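Local atomic coordinates of uncharacterized peptidase Lmo0363 (PDB entry 3L4E), a protein that is probably a serine-type peptidase of the S51 (peptidase E) family, although its activity and substrates remain uncharacterised. Residues S9-V14 against I187-A192; K3-L7 against L153-T158; G87-L93 against A121-I125. One frame throughout, in Å; residues are numbered along the deposited sequence.

Interaction 1: residues S9-V14 against I187-A192; sequences SSFKDV and ISNHEA. With SO4 (sulfate ion), chain B.
The ring of H190 is stacked on the carboxylate of D13, their planes only 18° apart. D13 CB sits over the ring face, a CH-pi contact 4.1 Å from the ring centroid. Both edge nitrogens of the ring have partners in its plane. H190 ND1 donates a nearly straight bond to sulfate O1 at 2.7 Å, and NE2 shares water 2 with D13 OD1. The sulfate, probably from the crystallisation liquor, is also held by N164 and R204. S188 OG approaches sulfate O4 as well, but at a doubtfully short 2.5 Å. D13 OD1 forms a salt bridge with K12 NZ at 2.9 Å.

Deeper in, S9 points into the type I turn S188-E191. With chi1 -56°, S9 OG lies beside its own backbone N and faces the carbonyls of I187 and S188, at the entrance to the turn. A weak bond to S188 O (3.1 Å) is not settled, since I187 O is about as near. H161 N is a firmer partner of this hydroxyl. S9 CB packs 3.4 Å from N189 ND2, which itself bonds H161 ND1. Water 1 joins the backbones: it accepts from S9 N at 2.9 Å and donates to N189 O and E191 O. V14 CG1 covers the turn at H190 C, 3.6 Å away.

The two loops meet beside S120 and H161, and S9 O takes part in a hydrogen bond with S120 OG. The arrangement is consistent with the wall of an S51 active site, where N189 would hold the proposed catalytic histidine.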
ATOM      1  N   SER A   9      -8.169  -0.806  -1.685  1.00 15.74           N
ATOM      2  CA  SER A   9      -8.550   0.519  -1.188  1.00 17.51           C
ATOM      3  C   SER A   9      -8.758   0.489   0.318  1.00 17.58           C
ATOM      4  O   SER A   9      -8.638   1.508   1.000  1.00 21.49           O
ATOM      5  CB  SER A   9      -9.859   0.987  -1.831  1.00 19.14           C
ATOM      6  OG  SER A   9      -9.795   0.995  -3.239  1.00 23.99           O
ATOM      7  N   SER A  10      -9.094  -0.693   0.828  1.00 19.09           N
ATOM      8  CA  SER A  10      -9.560  -0.841   2.198  1.00 20.03           C
ATOM      9  C   SER A  10      -9.411  -2.296   2.601  1.00 17.33           C
ATOM     10  O   SER A  10     -10.267  -3.119   2.287  1.00 17.56           O
ATOM     11  CB  SER A  10     -11.028  -0.411   2.293  1.00 20.56           C
ATOM     12  OG  SER A  10     -11.573  -0.665   3.579  1.00 25.09           O
ATOM     13  N   PHE A  11      -8.306  -2.625   3.264  1.00 15.06           N
ATOM     14  CA  PHE A  11      -8.012  -4.024   3.535  1.00 15.70           C
ATOM     15  C   PHE A  11      -9.151  -4.686   4.311  1.00 15.84           C
ATOM     16  O   PHE A  11      -9.517  -5.820   4.031  1.00 14.99           O
ATOM     17  CB  PHE A  11      -6.661  -4.197   4.253  1.00 14.15           C
ATOM     18  CG  PHE A  11      -6.267  -5.642   4.449  1.00 13.75           C
ATOM     19  CD1 PHE A  11      -5.729  -6.366   3.399  1.00 13.87           C
ATOM     20  CD2 PHE A  11      -6.464  -6.279   5.667  1.00 15.21           C
ATOM     21  CE1 PHE A  11      -5.380  -7.704   3.550  1.00 15.50           C
ATOM     22  CE2 PHE A  11      -6.116  -7.619   5.838  1.00 17.72           C
ATOM     23  CZ  PHE A  11      -5.575  -8.337   4.776  1.00 13.22           C
ATOM     24  N   LYS A  12      -9.729  -3.961   5.263  1.00 18.74           N
ATOM     25  CA  LYS A  12     -10.762  -4.545   6.104  1.00 18.22           C
ATOM     26  C   LYS A  12     -12.013  -4.918   5.306  1.00 17.43           C
ATOM     27  O   LYS A  12     -12.823  -5.713   5.772  1.00 22.00           O
ATOM     28  CB  LYS A  12     -11.100  -3.627   7.288  1.00 23.33           C
ATOM     29  CG  LYS A  12     -11.719  -2.292   6.923  1.00 28.95           C
ATOM     30  CD  LYS A  12     -13.225  -2.379   6.797  1.00 33.37           C
ATOM     31  CE  LYS A  12     -13.850  -0.995   6.658  1.00 33.42           C
ATOM     32  NZ  LYS A  12     -15.344  -1.058   6.642  1.00 33.54           N
ATOM     33  N   ASP A  13     -12.156  -4.362   4.107  1.00 19.05           N
ATOM     34  CA  ASP A  13     -13.331  -4.627   3.274  1.00 20.71           C
ATOM     35  C   ASP A  13     -13.125  -5.815   2.337  1.00 19.30           C
ATOM     36  O   ASP A  13     -14.081  -6.291   1.717  1.00 21.13           O
ATOM     37  CB  ASP A  13     -13.706  -3.393   2.449  1.00 24.28           C
ATOM     38  CG  ASP A  13     -14.440  -2.341   3.260  1.00 30.80           C
ATOM     39  OD1 ASP A  13     -15.049  -2.685   4.296  1.00 31.30           O
ATOM     40  OD2 ASP A  13     -14.424  -1.167   2.839  1.00 37.31           O
ATOM     41  N   VAL A  14     -11.889  -6.304   2.231  1.00 16.97           N
ATOM     42  CA  VAL A  14     -11.601  -7.389   1.284  1.00 15.56           C
ATOM     43  C   VAL A  14     -10.791  -8.536   1.889  1.00 16.31           C
ATOM     44  O   VAL A  14     -10.059  -9.238   1.180  1.00 15.24           O
ATOM     45  CB  VAL A  14     -10.863  -6.874   0.023  1.00 15.17           C
ATOM     46  CG1 VAL A  14     -11.738  -5.904  -0.764  1.00 18.16           C
ATOM     47  CG2 VAL A  14      -9.538  -6.201   0.399  1.00 16.95           C
ATOM     48  N   ILE A 187      -9.950   1.041  -8.717  1.00 30.33           N
ATOM     49  CA  ILE A 187     -10.518   0.001  -7.849  1.00 28.91           C
ATOM     50  C   ILE A 187     -11.367   0.611  -6.736  1.00 28.01           C
ATOM     51  O   ILE A 187     -10.985   1.603  -6.114  1.00 34.11           O
ATOM     52  CB  ILE A 187      -9.452  -0.948  -7.231  1.00 28.08           C
ATOM     53  CG1 ILE A 187      -8.370  -0.167  -6.472  1.00 27.19           C
ATOM     54  CG2 ILE A 187      -8.855  -1.858  -8.301  1.00 31.17           C
ATOM     55  CD1 ILE A 187      -7.468  -1.035  -5.591  1.00 24.74           C
ATOM     56  N   SER A 188     -12.530   0.017  -6.505  1.00 31.34           N
ATOM     57  CA  SER A 188     -13.443   0.465  -5.462  1.00 33.22           C
ATOM     58  C   SER A 188     -13.063  -0.113  -4.099  1.00 31.43           C
ATOM     59  O   SER A 188     -12.105  -0.880  -3.984  1.00 28.22           O
ATOM     60  CB  SER A 188     -14.872   0.051  -5.811  1.00 34.23           C
ATOM     61  OG  SER A 188     -14.989  -1.365  -5.853  1.00 40.79           O
ATOM     62  N   ASN A 189     -13.817   0.253  -3.067  1.00 28.31           N
ATOM     63  CA  ASN A 189     -13.537  -0.231  -1.714  1.00 26.43           C
ATOM     64  C   ASN A 189     -13.620  -1.750  -1.556  1.00 24.27           C
ATOM     65  O   ASN A 189     -12.940  -2.332  -0.709  1.00 25.90           O
ATOM     66  CB  ASN A 189     -14.448   0.441  -0.690  1.00 33.31           C
ATOM     67  CG  ASN A 189     -14.073   1.882  -0.435  1.00 36.06           C
ATOM     68  OD1 ASN A 189     -14.921   2.698  -0.063  1.00 40.87           O
ATOM     69  ND2 ASN A 189     -12.803   2.211  -0.640  1.00 33.24           N
ATOM     70  N   HIS A 190     -14.444  -2.398  -2.369  1.00 24.10           N
ATOM     71  CA  HIS A 190     -14.582  -3.850  -2.253  1.00 23.90           C
ATOM     72  C   HIS A 190     -13.909  -4.618  -3.386  1.00 24.72           C
ATOM     73  O   HIS A 190     -14.215  -5.784  -3.627  1.00 20.21           O
ATOM     74  CB  HIS A 190     -16.048  -4.239  -2.083  1.00 27.27           C
ATOM     75  CG  HIS A 190     -16.641  -3.746  -0.801  1.00 30.33           C
ATOM     76  ND1 HIS A 190     -17.145  -2.473  -0.655  1.00 34.13           N
ATOM     77  CD2 HIS A 190     -16.776  -4.345   0.406  1.00 30.16           C
ATOM     78  CE1 HIS A 190     -17.587  -2.315   0.580  1.00 35.18           C
ATOM     79  NE2 HIS A 190     -17.379  -3.438   1.242  1.00 34.50           N
ATOM     80  N   GLU A 191     -12.971  -3.957  -4.062  1.00 21.64           N
ATOM     81  CA  GLU A 191     -12.140  -4.602  -5.076  1.00 22.54           C
ATOM     82  C   GLU A 191     -10.699  -4.730  -4.591  1.00 21.26           C
ATOM     83  O   GLU A 191     -10.211  -3.903  -3.823  1.00 18.31           O
ATOM     84  CB  GLU A 191     -12.152  -3.802  -6.391  1.00 27.67           C
ATOM     85  CG  GLU A 191     -13.374  -4.042  -7.287  1.00 29.29           C
ATOM     86  CD  GLU A 191     -13.373  -3.153  -8.529  1.00 26.67           C
ATOM     87  OE1 GLU A 191     -12.893  -2.003  -8.431  1.00 40.00           O
ATOM     88  OE2 GLU A 191     -13.860  -3.597  -9.594  1.00 33.65           O
ATOM     89  N   ALA A 192     -10.019  -5.776  -5.046  1.00 17.60           N
ATOM     90  CA  ALA A 192      -8.591  -5.917  -4.811  1.00 15.48           C
ATOM     91  C   ALA A 192      -7.941  -6.313  -6.125  1.00 15.70           C
ATOM     92  O   ALA A 192      -8.609  -6.854  -7.011  1.00 17.78           O
ATOM     93  CB  ALA A 192      -8.319  -6.952  -3.729  1.00 19.01           C
TER
HETATM   94  S   SO4 B 206     -17.910  -1.193  -3.995  0.90 44.91           S
HETATM   95  O1  SO4 B 206     -17.184  -0.796  -2.791  1.00 40.57           O
HETATM   96  O2  SO4 B 206     -19.146  -1.876  -3.612  1.00 48.40           O
HETATM   97  O3  SO4 B 206     -18.210  -0.019  -4.806  0.94 47.52           O
HETATM   98  O4  SO4 B 206     -17.085  -2.113  -4.774  0.97 49.26           O
HETATM   99  O   HOH W   1     -10.340  -2.671  -1.507  1.00 20.31           O
HETATM  100  O   HOH W   2     -17.782  -4.083   3.836  1.00 36.21           O

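Interaction 2: residues K3-L7 against L153-T158; sequences KNLFL and LVDFST
K3, L5 and L7 face residues 153-158 from one side of strand 4-8, in the central sheet of an alpha/beta fold. The segment 153-158 crosses over that face of the sheet on its way into the short strand 157-159. No backbone hydrogen bonds join the two, and the contact is made by side chains.

L5 and L7 have the same shape. In each, CG is anti to the carbonyl carbon and the chain is then extended at chi2. This places CD1 at the outer end of the chain, on the side of residues 153-158. L5 CD1 meets V154 CG1 tip to tip at 4.2 Å. The same methyl lies 4.3 Å from L153 CB. L7 CD1 reaches further along the segment. It touches T158 OG1 at 3.7 Å, the two side chains crossing at a slant, and it also approaches F156 CE1 at 4.3 Å.

F156 is packed from within its own segment. V154 CG2 sits over the centre of one ring face, 3.7 Å above the plane. V154 therefore turns one methyl to L5 and the other to F156. The ring also meets Y185 and touches I195 of strand 191-196. On the other flank, L153 packs on L107 and I110 of helix 102-111, and L5 shares I110.

K3 lies at the L153 end of the contact. Its chain is extended through chi2 and then bends at chi3 (-60°). The bend turns CE and NZ toward L153 O. K3 NZ then donates to L153 O at 2.8 Å, almost straight down the carbonyl bond, with a C=O...N angle of 167°.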
ATOM      1  N   LYS A   3       7.246 -10.836  -8.293  1.00 29.99           N
ATOM      2  CA  LYS A   3       6.361  -9.723  -7.988  1.00 29.48           C
ATOM      3  C   LYS A   3       5.013 -10.232  -7.475  1.00 28.42           C
ATOM      4  O   LYS A   3       4.118 -10.566  -8.254  1.00 34.30           O
ATOM      5  CB  LYS A   3       6.165  -8.838  -9.218  1.00 28.81           C
ATOM      6  CG  LYS A   3       5.611  -7.461  -8.898  1.00 33.79           C
ATOM      7  CD  LYS A   3       5.061  -6.782 -10.143  1.00 34.61           C
ATOM      8  CE  LYS A   3       6.108  -6.608 -11.213  1.00 38.65           C
ATOM      9  NZ  LYS A   3       5.472  -6.092 -12.452  1.00 38.70           N
ATOM     10  N   ASN A   4       4.888 -10.294  -6.156  1.00 21.64           N
ATOM     11  CA  ASN A   4       3.668 -10.753  -5.503  1.00 19.07           C
ATOM     12  C   ASN A   4       3.062  -9.593  -4.731  1.00 16.06           C
ATOM     13  O   ASN A   4       3.592  -9.194  -3.695  1.00 17.95           O
ATOM     14  CB  ASN A   4       3.988 -11.905  -4.550  1.00 21.16           C
ATOM     15  CG  ASN A   4       4.582 -13.101  -5.262  1.00 25.36           C
ATOM     16  OD1 ASN A   4       3.871 -13.875  -5.886  1.00 26.66           O
ATOM     17  ND2 ASN A   4       5.898 -13.249  -5.178  1.00 25.72           N
ATOM     18  N   LEU A   5       1.966  -9.039  -5.247  1.00 14.54           N
ATOM     19  CA  LEU A   5       1.348  -7.858  -4.665  1.00 14.76           C
ATOM     20  C   LEU A   5      -0.142  -8.071  -4.506  1.00 13.89           C
ATOM     21  O   LEU A   5      -0.781  -8.681  -5.365  1.00 14.38           O
ATOM     22  CB  LEU A   5       1.557  -6.635  -5.563  1.00 16.07           C
ATOM     23  CG  LEU A   5       2.897  -6.440  -6.276  1.00 16.93           C
ATOM     24  CD1 LEU A   5       2.820  -5.229  -7.209  1.00 19.00           C
ATOM     25  CD2 LEU A   5       4.019  -6.287  -5.273  1.00 16.70           C
ATOM     26  N   PHE A   6      -0.691  -7.551  -3.413  1.00 10.97           N
ATOM     27  CA  PHE A   6      -2.134  -7.513  -3.204  1.00 10.42           C
ATOM     28  C   PHE A   6      -2.481  -6.055  -2.956  1.00 12.29           C
ATOM     29  O   PHE A   6      -2.049  -5.492  -1.954  1.00 11.18           O
ATOM     30  CB  PHE A   6      -2.484  -8.369  -1.985  1.00 12.16           C
ATOM     31  CG  PHE A   6      -3.947  -8.402  -1.643  1.00 11.52           C
ATOM     32  CD1 PHE A   6      -4.774  -9.390  -2.171  1.00 12.31           C
ATOM     33  CD2 PHE A   6      -4.497  -7.464  -0.778  1.00 11.79           C
ATOM     34  CE1 PHE A   6      -6.122  -9.446  -1.840  1.00 14.19           C
ATOM     35  CE2 PHE A   6      -5.855  -7.512  -0.446  1.00 13.16           C
ATOM     36  CZ  PHE A   6      -6.662  -8.502  -0.978  1.00 12.49           C
ATOM     37  N   LEU A   7      -3.218  -5.436  -3.881  1.00 12.66           N
ATOM     38  CA  LEU A   7      -3.534  -4.011  -3.772  1.00 13.30           C
ATOM     39  C   LEU A   7      -5.012  -3.811  -3.448  1.00 12.64           C
ATOM     40  O   LEU A   7      -5.872  -4.491  -4.000  1.00 15.30           O
ATOM     41  CB  LEU A   7      -3.156  -3.267  -5.062  1.00 14.20           C
ATOM     42  CG  LEU A   7      -1.733  -3.507  -5.571  1.00 13.65           C
ATOM     43  CD1 LEU A   7      -1.440  -2.691  -6.850  1.00 16.48           C
ATOM     44  CD2 LEU A   7      -0.726  -3.173  -4.479  1.00 16.62           C
ATOM     45  N   LEU A 153       6.495  -0.462  -9.710  1.00 25.62           N
ATOM     46  CA  LEU A 153       6.373  -1.914  -9.759  1.00 26.36           C
ATOM     47  C   LEU A 153       5.450  -2.359 -10.875  1.00 32.07           C
ATOM     48  O   LEU A 153       5.618  -3.436 -11.433  1.00 33.70           O
ATOM     49  CB  LEU A 153       5.834  -2.450  -8.431  1.00 23.73           C
ATOM     50  CG  LEU A 153       6.839  -2.565  -7.294  1.00 24.48           C
ATOM     51  CD1 LEU A 153       6.139  -2.484  -5.953  1.00 22.28           C
ATOM     52  CD2 LEU A 153       7.625  -3.860  -7.426  1.00 23.84           C
ATOM     53  N   VAL A 154       4.455  -1.533 -11.174  1.00 27.03           N
ATOM     54  CA  VAL A 154       3.513  -1.828 -12.239  1.00 31.62           C
ATOM     55  C   VAL A 154       3.407  -0.614 -13.145  1.00 34.22           C
ATOM     56  O   VAL A 154       3.683   0.512 -12.733  1.00 35.17           O
ATOM     57  CB  VAL A 154       2.118  -2.211 -11.701  1.00 27.98           C
ATOM     58  CG1 VAL A 154       2.172  -3.560 -10.977  1.00 29.54           C
ATOM     59  CG2 VAL A 154       1.574  -1.124 -10.790  1.00 30.04           C
ATOM     60  N   ASP A 155       3.013  -0.845 -14.386  1.00 35.59           N
ATOM     61  CA  ASP A 155       2.926   0.249 -15.338  1.00 37.06           C
ATOM     62  C   ASP A 155       1.675   1.077 -15.083  1.00 33.77           C
ATOM     63  O   ASP A 155       1.566   2.212 -15.541  1.00 43.81           O
ATOM     64  CB  ASP A 155       2.946  -0.284 -16.771  1.00 41.11           C
ATOM     65  CG  ASP A 155       4.273  -0.926 -17.140  1.00 51.60           C
ATOM     66  OD1 ASP A 155       5.265  -0.728 -16.401  1.00 52.29           O
ATOM     67  OD2 ASP A 155       4.330  -1.625 -18.175  1.00 52.42           O
ATOM     68  N   PHE A 156       0.733   0.517 -14.333  1.00 32.23           N
ATOM     69  CA  PHE A 156      -0.534   1.204 -14.095  1.00 26.17           C
ATOM     70  C   PHE A 156      -0.584   2.014 -12.796  1.00 30.29           C
ATOM     71  O   PHE A 156       0.213   1.795 -11.872  1.00 27.90           O
ATOM     72  CB  PHE A 156      -1.723   0.236 -14.198  1.00 29.61           C
ATOM     73  CG  PHE A 156      -1.700  -0.890 -13.190  1.00 29.57           C
ATOM     74  CD1 PHE A 156      -2.212  -0.710 -11.913  1.00 32.29           C
ATOM     75  CD2 PHE A 156      -1.190  -2.133 -13.531  1.00 31.22           C
ATOM     76  CE1 PHE A 156      -2.214  -1.749 -10.994  1.00 28.19           C
ATOM     77  CE2 PHE A 156      -1.184  -3.180 -12.612  1.00 33.16           C
ATOM     78  CZ  PHE A 156      -1.692  -2.980 -11.340  1.00 32.16           C
ATOM     79  N   SER A 157      -1.530   2.952 -12.745  1.00 29.64           N
ATOM     80  CA  SER A 157      -1.683   3.866 -11.616  1.00 34.70           C
ATOM     81  C   SER A 157      -2.972   3.591 -10.846  1.00 29.20           C
ATOM     82  O   SER A 157      -4.057   4.034 -11.238  1.00 31.10           O
ATOM     83  CB  SER A 157      -1.667   5.318 -12.102  1.00 37.68           C
ATOM     84  OG  SER A 157      -0.459   5.611 -12.779  1.00 36.03           O
ATOM     85  N   THR A 158      -2.845   2.869  -9.740  1.00 24.88           N
ATOM     86  CA  THR A 158      -4.008   2.442  -8.973  1.00 23.91           C
ATOM     87  C   THR A 158      -4.727   3.637  -8.367  1.00 23.03           C
ATOM     88  O   THR A 158      -4.104   4.502  -7.750  1.00 26.23           O
ATOM     89  CB  THR A 158      -3.611   1.451  -7.874  1.00 22.24           C
ATOM     90  OG1 THR A 158      -2.913   0.347  -8.465  1.00 24.43           O
ATOM     91  CG2 THR A 158      -4.837   0.944  -7.127  1.00 22.38           C
TER

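Interaction 3: residues G87-L93 against A121-I125; sequences GGNTFFL and AGAVI. With SO4 (sulfate ion), chain C.
T90 is pressed into the first turn of helix 121-124, and its two branches meet different neighbours. T90 CB lies 4.0 Å from A121 CB. From there the side chain forks. OG1 sits beside the backbone N (chi1 -49°) and rests against A121 CB at 3.3 Å. The polar partner of this hydroxyl is D137, by a hydrogen bond. CG2, anti to the backbone N, takes the other path. It reaches I125 CG2 at 3.5 Å and V124 CG1 at 3.7 Å. The T90 side chain runs antiparallel to that of I125 and lies roughly perpendicular to that of V124.

One turn on, L93 extends the apolar contact. Its CD2 methyl lies 3.8 Å from I125 CD1 and also packs on A121 CB. A121 CB is thus covered by T90, L93 and the carbonyl oxygen of G88. No direct hydrogen bond joins the segments. Water 3 bridges them instead, accepting from G88 N and A121 N.

N89 is the N-cap of helix 90-100. Its OD1 accepts from F92 N at 2.9 Å with an N-H...O angle of 162°. N89 ND2 donates to S138 O and to O4 of a sulfate, probably from the crystallisation liquor.

A121 and G122 follow S120, so the short helix is consistent with the one after a nucleophile elbow. Its first turn packs on the start of helix 90-100, which follows strand 82-85, and it continues from strand 115-119, the neighbour of 82-85 in the central sheet.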
ATOM      1  N   GLY A  87      -3.061   2.737   4.436  1.00 11.82           N
ATOM      2  CA  GLY A  87      -3.440   3.983   3.801  1.00 14.27           C
ATOM      3  C   GLY A  87      -2.958   5.198   4.575  1.00 14.26           C
ATOM      4  O   GLY A  87      -2.365   5.079   5.645  1.00 14.21           O
ATOM      5  N   GLY A  88      -3.201   6.377   4.017  1.00 14.67           N
ATOM      6  CA  GLY A  88      -2.828   7.628   4.646  1.00 14.38           C
ATOM      7  C   GLY A  88      -2.419   8.615   3.572  1.00 16.10           C
ATOM      8  O   GLY A  88      -2.928   8.559   2.448  1.00 18.37           O
ATOM      9  N   ASN A  89      -1.503   9.519   3.904  1.00 17.26           N
ATOM     10  CA  ASN A  89      -1.031  10.491   2.928  1.00 17.80           C
ATOM     11  C   ASN A  89       0.071   9.884   2.065  1.00 15.27           C
ATOM     12  O   ASN A  89       1.164   9.571   2.564  1.00 15.86           O
ATOM     13  CB  ASN A  89      -0.546  11.761   3.620  1.00 20.76           C
ATOM     14  CG  ASN A  89      -0.207  12.850   2.636  1.00 19.01           C
ATOM     15  OD1 ASN A  89       0.799  12.764   1.928  1.00 19.01           O
ATOM     16  ND2 ASN A  89      -1.045  13.881   2.578  1.00 20.96           N
ATOM     17  N   THR A  90      -0.216   9.714   0.773  1.00 14.16           N
ATOM     18  CA  THR A  90       0.730   9.055  -0.125  1.00 13.64           C
ATOM     19  C   THR A  90       2.040   9.824  -0.242  1.00 17.03           C
ATOM     20  O   THR A  90       3.104   9.222  -0.350  1.00 14.95           O
ATOM     21  CB  THR A  90       0.153   8.847  -1.547  1.00 15.78           C
ATOM     22  OG1 THR A  90      -1.145   8.261  -1.461  1.00 16.46           O
ATOM     23  CG2 THR A  90       1.060   7.929  -2.386  1.00 16.47           C
ATOM     24  N   PHE A  91       1.967  11.154  -0.235  1.00 16.65           N
ATOM     25  CA  PHE A  91       3.178  11.957  -0.391  1.00 16.58           C
ATOM     26  C   PHE A  91       4.106  11.829   0.816  1.00 17.06           C
ATOM     27  O   PHE A  91       5.312  11.672   0.662  1.00 16.63           O
ATOM     28  CB  PHE A  91       2.835  13.411  -0.710  1.00 18.54           C
ATOM     29  CG  PHE A  91       2.106  13.564  -2.005  1.00 19.05           C
ATOM     30  CD1 PHE A  91       2.799  13.712  -3.196  1.00 25.04           C
ATOM     31  CD2 PHE A  91       0.717  13.524  -2.041  1.00 22.33           C
ATOM     32  CE1 PHE A  91       2.121  13.827  -4.394  1.00 27.75           C
ATOM     33  CE2 PHE A  91       0.037  13.644  -3.235  1.00 23.94           C
ATOM     34  CZ  PHE A  91       0.737  13.792  -4.411  1.00 29.26           C
ATOM     35  N   PHE A  92       3.540  11.859   2.013  1.00 18.27           N
ATOM     36  CA  PHE A  92       4.362  11.683   3.206  1.00 15.46           C
ATOM     37  C   PHE A  92       5.001  10.295   3.228  1.00 13.07           C
ATOM     38  O   PHE A  92       6.191  10.151   3.539  1.00 16.76           O
ATOM     39  CB  PHE A  92       3.554  11.912   4.478  1.00 17.33           C
ATOM     40  CG  PHE A  92       4.378  11.827   5.720  1.00 18.10           C
ATOM     41  CD1 PHE A  92       5.302  12.820   6.020  1.00 22.79           C
ATOM     42  CD2 PHE A  92       4.263  10.742   6.571  1.00 17.96           C
ATOM     43  CE1 PHE A  92       6.081  12.740   7.155  1.00 25.34           C
ATOM     44  CE2 PHE A  92       5.035  10.654   7.707  1.00 19.40           C
ATOM     45  CZ  PHE A  92       5.950  11.653   8.002  1.00 21.47           C
ATOM     46  N   LEU A  93       4.210   9.280   2.890  1.00 15.12           N
ATOM     47  CA  LEU A  93       4.718   7.916   2.778  1.00 13.88           C
ATOM     48  C   LEU A  93       5.910   7.820   1.821  1.00 12.27           C
ATOM     49  O   LEU A  93       6.973   7.296   2.179  1.00 14.05           O
ATOM     50  CB  LEU A  93       3.599   6.971   2.341  1.00 13.59           C
ATOM     51  CG  LEU A  93       3.974   5.522   2.016  1.00 13.83           C
ATOM     52  CD1 LEU A  93       4.519   4.779   3.231  1.00 15.31           C
ATOM     53  CD2 LEU A  93       2.762   4.800   1.422  1.00 14.35           C
ATOM     54  N   ALA A 121      -2.941   4.577  -0.166  1.00 13.54           N
ATOM     55  CA  ALA A 121      -1.595   5.152  -0.349  1.00 13.38           C
ATOM     56  C   ALA A 121      -0.542   4.066  -0.638  1.00 13.90           C
ATOM     57  O   ALA A 121       0.356   4.251  -1.473  1.00 14.21           O
ATOM     58  CB  ALA A 121      -1.179   5.965   0.876  1.00 15.15           C
ATOM     59  N   GLY A 122      -0.651   2.932   0.050  1.00 11.87           N
ATOM     60  CA  GLY A 122       0.305   1.850  -0.130  1.00 11.28           C
ATOM     61  C   GLY A 122       0.173   1.168  -1.482  1.00 12.22           C
ATOM     62  O   GLY A 122       1.132   0.569  -1.981  1.00 13.22           O
ATOM     63  N   ALA A 123      -1.014   1.252  -2.078  1.00 12.49           N
ATOM     64  CA  ALA A 123      -1.201   0.820  -3.467  1.00 13.45           C
ATOM     65  C   ALA A 123      -0.734   1.888  -4.455  1.00 14.85           C
ATOM     66  O   ALA A 123      -0.130   1.576  -5.485  1.00 15.34           O
ATOM     67  CB  ALA A 123      -2.666   0.478  -3.739  1.00 13.65           C
ATOM     68  N   VAL A 124      -1.028   3.148  -4.154  1.00 13.25           N
ATOM     69  CA  VAL A 124      -0.674   4.221  -5.069  1.00 15.00           C
ATOM     70  C   VAL A 124       0.841   4.256  -5.317  1.00 15.90           C
ATOM     71  O   VAL A 124       1.278   4.498  -6.451  1.00 16.80           O
ATOM     72  CB  VAL A 124      -1.208   5.591  -4.574  1.00 15.81           C
ATOM     73  CG1 VAL A 124      -0.684   6.740  -5.438  1.00 18.19           C
ATOM     74  CG2 VAL A 124      -2.728   5.591  -4.561  1.00 17.15           C
ATOM     75  N   ILE A 125       1.648   4.010  -4.281  1.00 13.84           N
ATOM     76  CA  ILE A 125       3.108   4.077  -4.472  1.00 14.17           C
ATOM     77  C   ILE A 125       3.696   2.956  -5.344  1.00 16.67           C
ATOM     78  O   ILE A 125       4.885   2.999  -5.681  1.00 15.73           O
ATOM     79  CB  ILE A 125       3.912   4.176  -3.135  1.00 12.31           C
ATOM     80  CG1 ILE A 125       3.711   2.927  -2.278  1.00 12.00           C
ATOM     81  CG2 ILE A 125       3.549   5.435  -2.368  1.00 15.22           C
ATOM     82  CD1 ILE A 125       4.714   2.842  -1.134  1.00 13.85           C
TER
HETATM   83  S   SO4 C 207      -4.580  14.953   3.681  0.87 49.98           S
HETATM   84  O1  SO4 C 207      -3.685  16.038   4.068  0.90 60.42           O
HETATM   85  O2  SO4 C 207      -5.578  14.743   4.723  0.94 49.86           O
HETATM   86  O3  SO4 C 207      -5.240  15.311   2.432  0.96 49.51           O
HETATM   87  O4  SO4 C 207      -3.808  13.726   3.488  0.96 52.76           O
HETATM   88  O   HOH W   3      -4.643   6.403   1.560  1.00 21.89           O

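Overall arrangement
Interactions 1 and 3 lie beside S120 and H161, the charge relay residues assigned by similarity. In interaction 1, S9 comes within about 4 Å of the S120 side chain and N189 within about 3 Å of that of H161. In interaction 3, segment 121-125 follows S120 directly, and G87 lies about 4 Å from the S120 side chain. Interaction 2 stands further back, with T158 about 8 Å from the S120 side chain. It lies on strand 4-8, and interaction 1 includes the start of the neighbouring strand 191-196; they touch where A192 CB meets L7 O at 3.5 Å. Interactions 2 and 3 touch where T158 O meets V124 CG2 at 3.6 Å. Interactions 1 and 3 do not touch.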